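Local coordinates for protein nuclear receptor corepressor 2 (Homo sapiens, PDB 4A69) that probably acts as a silencing corepressor for retinoic acid and thyroid hormone receptors, and binds an inositol tetrakisphosphate beside a partner protein, at residues E52-K57 against V81-L86; M59-P62 against G66-A69. One frame throughout, in Å; residues are numbered along the deposited sequence.

Contact 1. Residues E52-K57 against V81-L86; sequences ETFREK and VLYYYL. With I0P (D-myo inositol 1,4,5,6 tetrakisphosphate), chain Q.
Phe54 and Tyr83 both hold CG opposite the backbone N (chi1 -179° and 176°), and these extended torsions send the two rings across from one helix to the other until they meet. The edge of Tyr83 stands over one face of Phe54 in a T-shaped pair, centroids 4.9 Å apart and planes at 77°. Tyr83 CD2 lies above the ring centre, and its neighbour CE2 comes to 3.7 Å from Phe54 CD1. The far end of the phenylalanine, CZ, rests 3.9 Å from Tyr84 CB. Helices 48-60 and 77-87 are the first and third of the three-helix Myb-like fold, and Phe54, apolar and flat, suits its buried core, where Phe65 and Ile68 of the middle helix also touch it. With an alanine at Phe54 the Tyr83 edge is likely to lose the face beneath it, and Tyr84 CB the ring end it rests on. Beyond that foothold Tyr84 runs on to the inositol tetrakisphosphate, its OH donating to O35 at 2.6 Å. Tyr85 OH gives a second bond of 2.6 Å to O25 of the same phosphate, so two phenols grip one group; Lys63 and Lys88 also hydrogen-bond to the ligand through NZ, their charge probably offsetting the phosphates'.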
ATOM      1  N   GLU C  52     -22.493 -18.234  17.882  1.00 43.88           N
ATOM      2  CA  GLU C  52     -23.230 -19.255  17.140  1.00 43.56           C
ATOM      3  C   GLU C  52     -23.978 -18.697  15.918  1.00 41.29           C
ATOM      4  O   GLU C  52     -24.025 -19.343  14.867  1.00 40.35           O
ATOM      5  CB  GLU C  52     -24.172 -20.021  18.078  1.00 47.31           C
ATOM      6  CG  GLU C  52     -24.347 -21.494  17.725  1.00 50.03           C
ATOM      7  CD  GLU C  52     -25.357 -21.724  16.613  1.00 53.24           C
ATOM      8  OE1 GLU C  52     -26.186 -20.825  16.348  1.00 56.19           O
ATOM      9  OE2 GLU C  52     -25.331 -22.810  16.002  1.00 53.71           O
ATOM     10  N   THR C  53     -24.550 -17.502  16.056  1.00 39.79           N
ATOM     11  CA  THR C  53     -25.241 -16.831  14.940  1.00 39.49           C
ATOM     12  C   THR C  53     -24.286 -16.504  13.787  1.00 37.41           C
ATOM     13  O   THR C  53     -24.620 -16.709  12.618  1.00 35.43           O
ATOM     14  CB  THR C  53     -25.970 -15.557  15.408  1.00 40.49           C
ATOM     15  OG1 THR C  53     -26.773 -15.874  16.549  1.00 42.32           O
ATOM     16  CG2 THR C  53     -26.867 -14.992  14.304  1.00 40.26           C
ATOM     17  N   PHE C  54     -23.097 -16.008  14.125  1.00 37.59           N
ATOM     18  CA  PHE C  54     -22.052 -15.745  13.127  1.00 37.79           C
ATOM     19  C   PHE C  54     -21.850 -16.973  12.225  1.00 38.22           C
ATOM     20  O   PHE C  54     -22.004 -16.898  11.001  1.00 36.42           O
ATOM     21  CB  PHE C  54     -20.737 -15.354  13.826  1.00 35.76           C
ATOM     22  CG  PHE C  54     -19.600 -15.042  12.875  1.00 35.70           C
ATOM     23  CD1 PHE C  54     -18.749 -16.048  12.422  1.00 33.37           C
ATOM     24  CD2 PHE C  54     -19.373 -13.735  12.444  1.00 33.89           C
ATOM     25  CE1 PHE C  54     -17.703 -15.763  11.554  1.00 31.63           C
ATOM     26  CE2 PHE C  54     -18.331 -13.445  11.574  1.00 32.97           C
ATOM     27  CZ  PHE C  54     -17.492 -14.461  11.132  1.00 31.54           C
ATOM     28  N   ARG C  55     -21.537 -18.104  12.857  1.00 42.40           N
ATOM     29  CA  ARG C  55     -21.252 -19.362  12.165  1.00 44.79           C
ATOM     30  C   ARG C  55     -22.344 -19.797  11.184  1.00 44.56           C
ATOM     31  O   ARG C  55     -22.059 -20.075  10.015  1.00 44.72           O
ATOM     32  CB  ARG C  55     -20.980 -20.468  13.190  1.00 48.12           C
ATOM     33  CG  ARG C  55     -20.444 -21.758  12.585  1.00 54.70           C
ATOM     34  CD  ARG C  55     -20.381 -22.884  13.609  1.00 57.58           C
ATOM     35  NE  ARG C  55     -21.654 -23.069  14.304  1.00 59.98           N
ATOM     36  CZ  ARG C  55     -21.919 -24.066  15.141  1.00 61.68           C
ATOM     37  NH1 ARG C  55     -21.001 -24.994  15.397  1.00 64.59           N
ATOM     38  NH2 ARG C  55     -23.107 -24.137  15.723  1.00 60.00           N
ATOM     39  N   GLU C  56     -23.588 -19.844  11.656  1.00 47.34           N
ATOM     40  CA  GLU C  56     -24.706 -20.302  10.827  1.00 48.92           C
ATOM     41  C   GLU C  56     -24.961 -19.351   9.671  1.00 47.18           C
ATOM     42  O   GLU C  56     -25.200 -19.786   8.541  1.00 46.84           O
ATOM     43  CB  GLU C  56     -25.984 -20.469  11.654  1.00 55.66           C
ATOM     44  CG  GLU C  56     -27.095 -21.200  10.905  1.00 60.04           C
ATOM     45  CD  GLU C  56     -28.451 -20.534  11.060  1.00 64.53           C
ATOM     46  OE1 GLU C  56     -28.867 -20.286  12.214  1.00 66.20           O
ATOM     47  OE2 GLU C  56     -29.097 -20.250  10.021  1.00 65.75           O
ATOM     48  N   LYS C  57     -24.905 -18.052   9.954  1.00 44.70           N
ATOM     49  CA  LYS C  57     -25.061 -17.055   8.904  1.00 43.33           C
ATOM     50  C   LYS C  57     -23.893 -17.099   7.929  1.00 41.88           C
ATOM     51  O   LYS C  57     -24.082 -16.902   6.725  1.00 42.41           O
ATOM     52  CB  LYS C  57     -25.247 -15.654   9.495  1.00 43.51           C
ATOM     53  CG  LYS C  57     -26.563 -15.471  10.240  1.00 44.61           C
ATOM     54  CD  LYS C  57     -27.748 -15.744   9.326  1.00 45.12           C
ATOM     55  CE  LYS C  57     -29.036 -15.901  10.116  1.00 45.96           C
ATOM     56  NZ  LYS C  57     -30.196 -15.951   9.188  1.00 47.47           N
ATOM     57  N   VAL C  81     -15.894  -8.591  10.653  1.00 23.50           N
ATOM     58  CA  VAL C  81     -14.603  -8.773   9.961  1.00 21.64           C
ATOM     59  C   VAL C  81     -13.502  -9.087  10.987  1.00 21.87           C
ATOM     60  O   VAL C  81     -12.760 -10.046  10.810  1.00 21.91           O
ATOM     61  CB  VAL C  81     -14.186  -7.552   9.082  1.00 20.51           C
ATOM     62  CG1 VAL C  81     -12.783  -7.727   8.509  1.00 19.39           C
ATOM     63  CG2 VAL C  81     -15.168  -7.307   7.949  1.00 19.50           C
ATOM     64  N   LEU C  82     -13.391  -8.278  12.039  1.00 21.16           N
ATOM     65  CA  LEU C  82     -12.352  -8.495  13.040  1.00 21.92           C
ATOM     66  C   LEU C  82     -12.453  -9.879  13.716  1.00 23.08           C
ATOM     67  O   LEU C  82     -11.444 -10.561  13.899  1.00 23.15           O
ATOM     68  CB  LEU C  82     -12.352  -7.386  14.083  1.00 20.67           C
ATOM     69  CG  LEU C  82     -11.277  -7.479  15.170  1.00 21.12           C
ATOM     70  CD1 LEU C  82      -9.862  -7.363  14.620  1.00 21.03           C
ATOM     71  CD2 LEU C  82     -11.521  -6.465  16.277  1.00 22.12           C
ATOM     72  N   TYR C  83     -13.669 -10.276  14.076  1.00 23.87           N
ATOM     73  CA  TYR C  83     -13.910 -11.581  14.703  1.00 25.37           C
ATOM     74  C   TYR C  83     -13.479 -12.715  13.775  1.00 24.50           C
ATOM     75  O   TYR C  83     -12.790 -13.640  14.207  1.00 25.80           O
ATOM     76  CB  TYR C  83     -15.387 -11.724  15.099  1.00 27.27           C
ATOM     77  CG  TYR C  83     -15.761 -13.080  15.668  1.00 28.67           C
ATOM     78  CD1 TYR C  83     -15.441 -13.419  16.990  1.00 29.03           C
ATOM     79  CD2 TYR C  83     -16.437 -14.021  14.888  1.00 29.19           C
ATOM     80  CE1 TYR C  83     -15.777 -14.663  17.511  1.00 29.89           C
ATOM     81  CE2 TYR C  83     -16.780 -15.264  15.404  1.00 31.12           C
ATOM     82  CZ  TYR C  83     -16.448 -15.577  16.713  1.00 30.75           C
ATOM     83  OH  TYR C  83     -16.786 -16.808  17.228  1.00 32.32           O
ATOM     84  N   TYR C  84     -13.858 -12.618  12.502  1.00 23.08           N
ATOM     85  CA  TYR C  84     -13.481 -13.599  11.487  1.00 22.91           C
ATOM     86  C   TYR C  84     -11.975 -13.847  11.457  1.00 22.95           C
ATOM     87  O   TYR C  84     -11.536 -15.000  11.476  1.00 21.89           O
ATOM     88  CB  TYR C  84     -13.973 -13.159  10.108  1.00 22.45           C
ATOM     89  CG  TYR C  84     -13.451 -13.968   8.944  1.00 21.62           C
ATOM     90  CD1 TYR C  84     -14.008 -15.209   8.634  1.00 20.99           C
ATOM     91  CD2 TYR C  84     -12.450 -13.464   8.103  1.00 22.17           C
ATOM     92  CE1 TYR C  84     -13.555 -15.947   7.567  1.00 20.71           C
ATOM     93  CE2 TYR C  84     -11.990 -14.206   7.012  1.00 21.55           C
ATOM     94  CZ  TYR C  84     -12.548 -15.450   6.757  1.00 21.51           C
ATOM     95  OH  TYR C  84     -12.135 -16.212   5.689  1.00 20.57           O
ATOM     96  N   TYR C  85     -11.186 -12.772  11.435  1.00 21.99           N
ATOM     97  CA  TYR C  85      -9.730 -12.930  11.408  1.00 21.45           C
ATOM     98  C   TYR C  85      -9.129 -13.387  12.737  1.00 22.41           C
ATOM     99  O   TYR C  85      -8.133 -14.097  12.746  1.00 23.22           O
ATOM    100  CB  TYR C  85      -9.057 -11.657  10.922  1.00 19.96           C
ATOM    101  CG  TYR C  85      -9.174 -11.476   9.431  1.00 19.02           C
ATOM    102  CD1 TYR C  85      -8.400 -12.244   8.558  1.00 19.42           C
ATOM    103  CD2 TYR C  85     -10.071 -10.559   8.890  1.00 18.58           C
ATOM    104  CE1 TYR C  85      -8.512 -12.098   7.181  1.00 18.88           C
ATOM    105  CE2 TYR C  85     -10.186 -10.393   7.517  1.00 18.28           C
ATOM    106  CZ  TYR C  85      -9.397 -11.162   6.670  1.00 18.66           C
ATOM    107  OH  TYR C  85      -9.508 -11.017   5.310  1.00 18.77           O
ATOM    108  N   LEU C  86      -9.732 -12.975  13.849  1.00 23.46           N
ATOM    109  CA  LEU C  86      -9.241 -13.361  15.181  1.00 24.67           C
ATOM    110  C   LEU C  86      -9.479 -14.854  15.505  1.00 24.77           C
ATOM    111  O   LEU C  86      -8.750 -15.446  16.300  1.00 25.66           O
ATOM    112  CB  LEU C  86      -9.821 -12.436  16.262  1.00 25.05           C
ATOM    113  CG  LEU C  86      -9.167 -11.043  16.379  1.00 25.20           C
ATOM    114  CD1 LEU C  86      -9.956 -10.136  17.311  1.00 25.59           C
ATOM    115  CD2 LEU C  86      -7.714 -11.119  16.828  1.00 26.44           C
TER
HETATM  116  O21 I0P Q 501      -3.189 -19.324   3.177  1.00 29.90           O
HETATM  117  P1  I0P Q 501      -4.689 -19.508   3.101  1.00 29.39           P
HETATM  118  O41 I0P Q 501      -5.421 -19.533   4.429  1.00 27.71           O
HETATM  119  O31 I0P Q 501      -5.155 -20.588   2.168  1.00 30.31           O
HETATM  120  O11 I0P Q 501      -5.170 -18.117   2.422  1.00 27.51           O
HETATM  121  C1  I0P Q 501      -6.548 -17.874   2.147  1.00 24.46           C
HETATM  122  C6  I0P Q 501      -6.934 -16.432   2.475  1.00 23.24           C
HETATM  123  O16 I0P Q 501      -6.675 -16.226   3.853  1.00 22.96           O
HETATM  124  P6  I0P Q 501      -5.708 -15.058   4.374  1.00 25.54           P
HETATM  125  O46 I0P Q 501      -6.385 -13.781   3.910  1.00 26.61           O
HETATM  126  O26 I0P Q 501      -4.393 -15.255   3.690  1.00 24.51           O
HETATM  127  O36 I0P Q 501      -5.696 -15.221   5.867  1.00 24.19           O
HETATM  128  C5  I0P Q 501      -8.409 -16.178   2.157  1.00 22.24           C
HETATM  129  O15 I0P Q 501      -8.755 -14.821   2.442  1.00 21.48           O
HETATM  130  P5  I0P Q 501      -9.681 -14.306   3.640  1.00 20.64           P
HETATM  131  O45 I0P Q 501     -10.902 -13.732   2.954  1.00 20.09           O
HETATM  132  O35 I0P Q 501      -9.978 -15.500   4.525  1.00 21.04           O
HETATM  133  O25 I0P Q 501      -8.789 -13.288   4.287  1.00 20.93           O
HETATM  134  C2  I0P Q 501      -6.802 -18.201   0.683  1.00 24.36           C
HETATM  135  O12 I0P Q 501      -5.893 -17.436  -0.128  1.00 25.01           O
HETATM  136  C3  I0P Q 501      -8.252 -17.911   0.323  1.00 23.89           C
HETATM  137  O13 I0P Q 501      -8.403 -18.102  -1.076  1.00 26.66           O
HETATM  138  C4  I0P Q 501      -8.679 -16.481   0.675  1.00 23.36           C
HETATM  139  O14 I0P Q 501     -10.065 -16.347   0.387  1.00 21.77           O
HETATM  140  P4  I0P Q 501     -10.643 -15.833  -1.012  1.00 24.23           P
HETATM  141  O24 I0P Q 501      -9.713 -14.718  -1.425  1.00 22.60           O
HETATM  142  O44 I0P Q 501     -10.559 -16.997  -1.973  1.00 24.25           O
HETATM  143  O34 I0P Q 501     -12.067 -15.465  -0.653  1.00 22.03           O

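Contact 2. Residues M59-P62 against G66-A69; sequences MQHP and GLIA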
ATOM      1  N   MET C  59     -21.767 -19.872   7.113  1.00 45.73           N
ATOM      2  CA  MET C  59     -21.833 -21.042   6.230  1.00 49.00           C
ATOM      3  C   MET C  59     -22.968 -20.940   5.218  1.00 49.21           C
ATOM      4  O   MET C  59     -22.832 -21.409   4.090  1.00 50.31           O
ATOM      5  CB  MET C  59     -21.876 -22.358   7.017  1.00 53.58           C
ATOM      6  CG  MET C  59     -20.535 -22.732   7.651  1.00 56.79           C
ATOM      7  SD  MET C  59     -19.091 -22.556   6.562  1.00 60.20           S
ATOM      8  CE  MET C  59     -17.742 -22.783   7.724  1.00 58.37           C
ATOM      9  N   GLN C  60     -24.064 -20.290   5.609  1.00 49.10           N
ATOM     10  CA  GLN C  60     -25.138 -19.958   4.667  1.00 50.07           C
ATOM     11  C   GLN C  60     -24.691 -18.915   3.638  1.00 47.88           C
ATOM     12  O   GLN C  60     -24.884 -19.100   2.430  1.00 43.77           O
ATOM     13  CB  GLN C  60     -26.386 -19.486   5.415  1.00 52.28           C
ATOM     14  CG  GLN C  60     -27.132 -20.605   6.126  1.00 54.95           C
ATOM     15  CD  GLN C  60     -28.411 -20.132   6.794  1.00 58.23           C
ATOM     16  OE1 GLN C  60     -28.500 -19.000   7.274  1.00 58.45           O
ATOM     17  NE2 GLN C  60     -29.411 -21.007   6.834  1.00 60.11           N
ATOM     18  N   HIS C  61     -24.071 -17.839   4.126  1.00 47.56           N
ATOM     19  CA  HIS C  61     -23.567 -16.761   3.268  1.00 46.81           C
ATOM     20  C   HIS C  61     -22.112 -16.472   3.548  1.00 47.26           C
ATOM     21  O   HIS C  61     -21.799 -15.647   4.418  1.00 46.77           O
ATOM     22  CB  HIS C  61     -24.399 -15.501   3.464  1.00 45.36           C
ATOM     23  CG  HIS C  61     -25.878 -15.714   3.278  1.00 46.03           C
ATOM     24  ND1 HIS C  61     -26.486 -15.571   2.083  1.00 44.33           N
ATOM     25  CD2 HIS C  61     -26.872 -16.073   4.188  1.00 45.60           C
ATOM     26  CE1 HIS C  61     -27.797 -15.824   2.217  1.00 44.75           C
ATOM     27  NE2 HIS C  61     -28.035 -16.129   3.506  1.00 47.64           N
ATOM     28  N   PRO C  62     -21.197 -17.130   2.804  1.00 46.30           N
ATOM     29  CA  PRO C  62     -19.785 -17.081   3.193  1.00 42.77           C
ATOM     30  C   PRO C  62     -19.170 -15.715   2.932  1.00 38.55           C
ATOM     31  O   PRO C  62     -19.176 -15.247   1.794  1.00 38.38           O
ATOM     32  CB  PRO C  62     -19.133 -18.157   2.313  1.00 43.31           C
ATOM     33  CG  PRO C  62     -20.043 -18.326   1.135  1.00 44.14           C
ATOM     34  CD  PRO C  62     -21.385 -17.718   1.460  1.00 45.97           C
ATOM     35  N   GLY C  66     -21.896  -8.102   5.737  1.00 30.41           N
ATOM     36  CA  GLY C  66     -23.050  -7.199   5.769  1.00 30.98           C
ATOM     37  C   GLY C  66     -24.273  -7.942   6.277  1.00 31.67           C
ATOM     38  O   GLY C  66     -24.930  -7.506   7.229  1.00 30.40           O
ATOM     39  N   LEU C  67     -24.566  -9.085   5.654  1.00 32.96           N
ATOM     40  CA  LEU C  67     -25.691  -9.921   6.086  1.00 33.93           C
ATOM     41  C   LEU C  67     -25.508 -10.440   7.514  1.00 33.89           C
ATOM     42  O   LEU C  67     -26.433 -10.380   8.321  1.00 34.83           O
ATOM     43  CB  LEU C  67     -25.916 -11.076   5.102  1.00 35.01           C
ATOM     44  CG  LEU C  67     -27.234 -11.858   5.114  1.00 36.12           C
ATOM     45  CD1 LEU C  67     -28.434 -10.978   5.419  1.00 35.92           C
ATOM     46  CD2 LEU C  67     -27.420 -12.540   3.769  1.00 36.26           C
ATOM     47  N   ILE C  68     -24.315 -10.934   7.837  1.00 33.29           N
ATOM     48  CA  ILE C  68     -24.060 -11.463   9.175  1.00 32.23           C
ATOM     49  C   ILE C  68     -24.306 -10.392  10.241  1.00 33.31           C
ATOM     50  O   ILE C  68     -25.062 -10.622  11.198  1.00 32.34           O
ATOM     51  CB  ILE C  68     -22.647 -12.076   9.303  1.00 32.35           C
ATOM     52  CG1 ILE C  68     -22.528 -13.326   8.430  1.00 32.45           C
ATOM     53  CG2 ILE C  68     -22.325 -12.413  10.756  1.00 31.68           C
ATOM     54  CD1 ILE C  68     -21.102 -13.711   8.090  1.00 32.68           C
ATOM     55  N   ALA C  69     -23.690  -9.220  10.067  1.00 33.37           N
ATOM     56  CA  ALA C  69     -23.848  -8.121  11.024  1.00 33.34           C
ATOM     57  C   ALA C  69     -25.313  -7.747  11.252  1.00 32.91           C
ATOM     58  O   ALA C  69     -25.697  -7.382  12.360  1.00 32.41           O
ATOM     59  CB  ALA C  69     -23.057  -6.903  10.581  1.00 31.97           C
TER
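The contact lies at the turn between the first two helices of the Myb-like, helix-turn-helix-related bundle and joins the end of helix 48-60 to helix 65-70. His61, the first residue to leave helical backbone angles, turns its side chain toward the second helix and offers a ring face to Leu67. One methyl, Leu67 CD2, sits almost exactly on the ring normal, 3.4 Å from the centroid of the His61 imidazole and 3° off the perpendicular. It is therefore nearly equidistant from all five ring atoms, with His61 CG at 3.6 Å. This is a CH-pi contact in which a branched aliphatic side chain supplies a compact methyl and the imidazole a flat surface to receive it. Leu67 has CG anti to its own N (chi1 -164°), which carries the branch out toward the histidine. Beside this pair, Ile68 reaches CD1 to 4.2 Å from the His61 carbonyl O, a looser approach; the buried Ile68 side chain also touches Phe58 on helix 48-60 and Cys80 on helix 77-87. The backbone N of Leu67 is hydrogen-bonded to Asn64 OD1, just ahead of helix 65-70. Because the methyl meets the face, the contact engages the imidazole's pi surface through dispersion and weak CH-pi attraction, without drawing on either ring nitrogen as a hydrogen-bonding group.

The two contacts lie on the same side of the chain's centre, their own centres about 9 Å apart, and both draw on helix 48-60. Along the chain the order is 52-57, 59-62, 66-69, 81-86: contact 2 joins neighbouring helices across a short turn, whereas contact 1 spans that whole excursion to bring in helix 77-87. They meet directly at Ile68, whose CG2 is 3.6 Å from Phe54 CD2 and whose CG1 is 3.7 Å from Lys57 CB. Together they tie the three helices of the Myb-like region into one bundle, with contact 1 deeper and linked to the inositol phosphate pocket, and contact 2 nearer the periphery at the first turn.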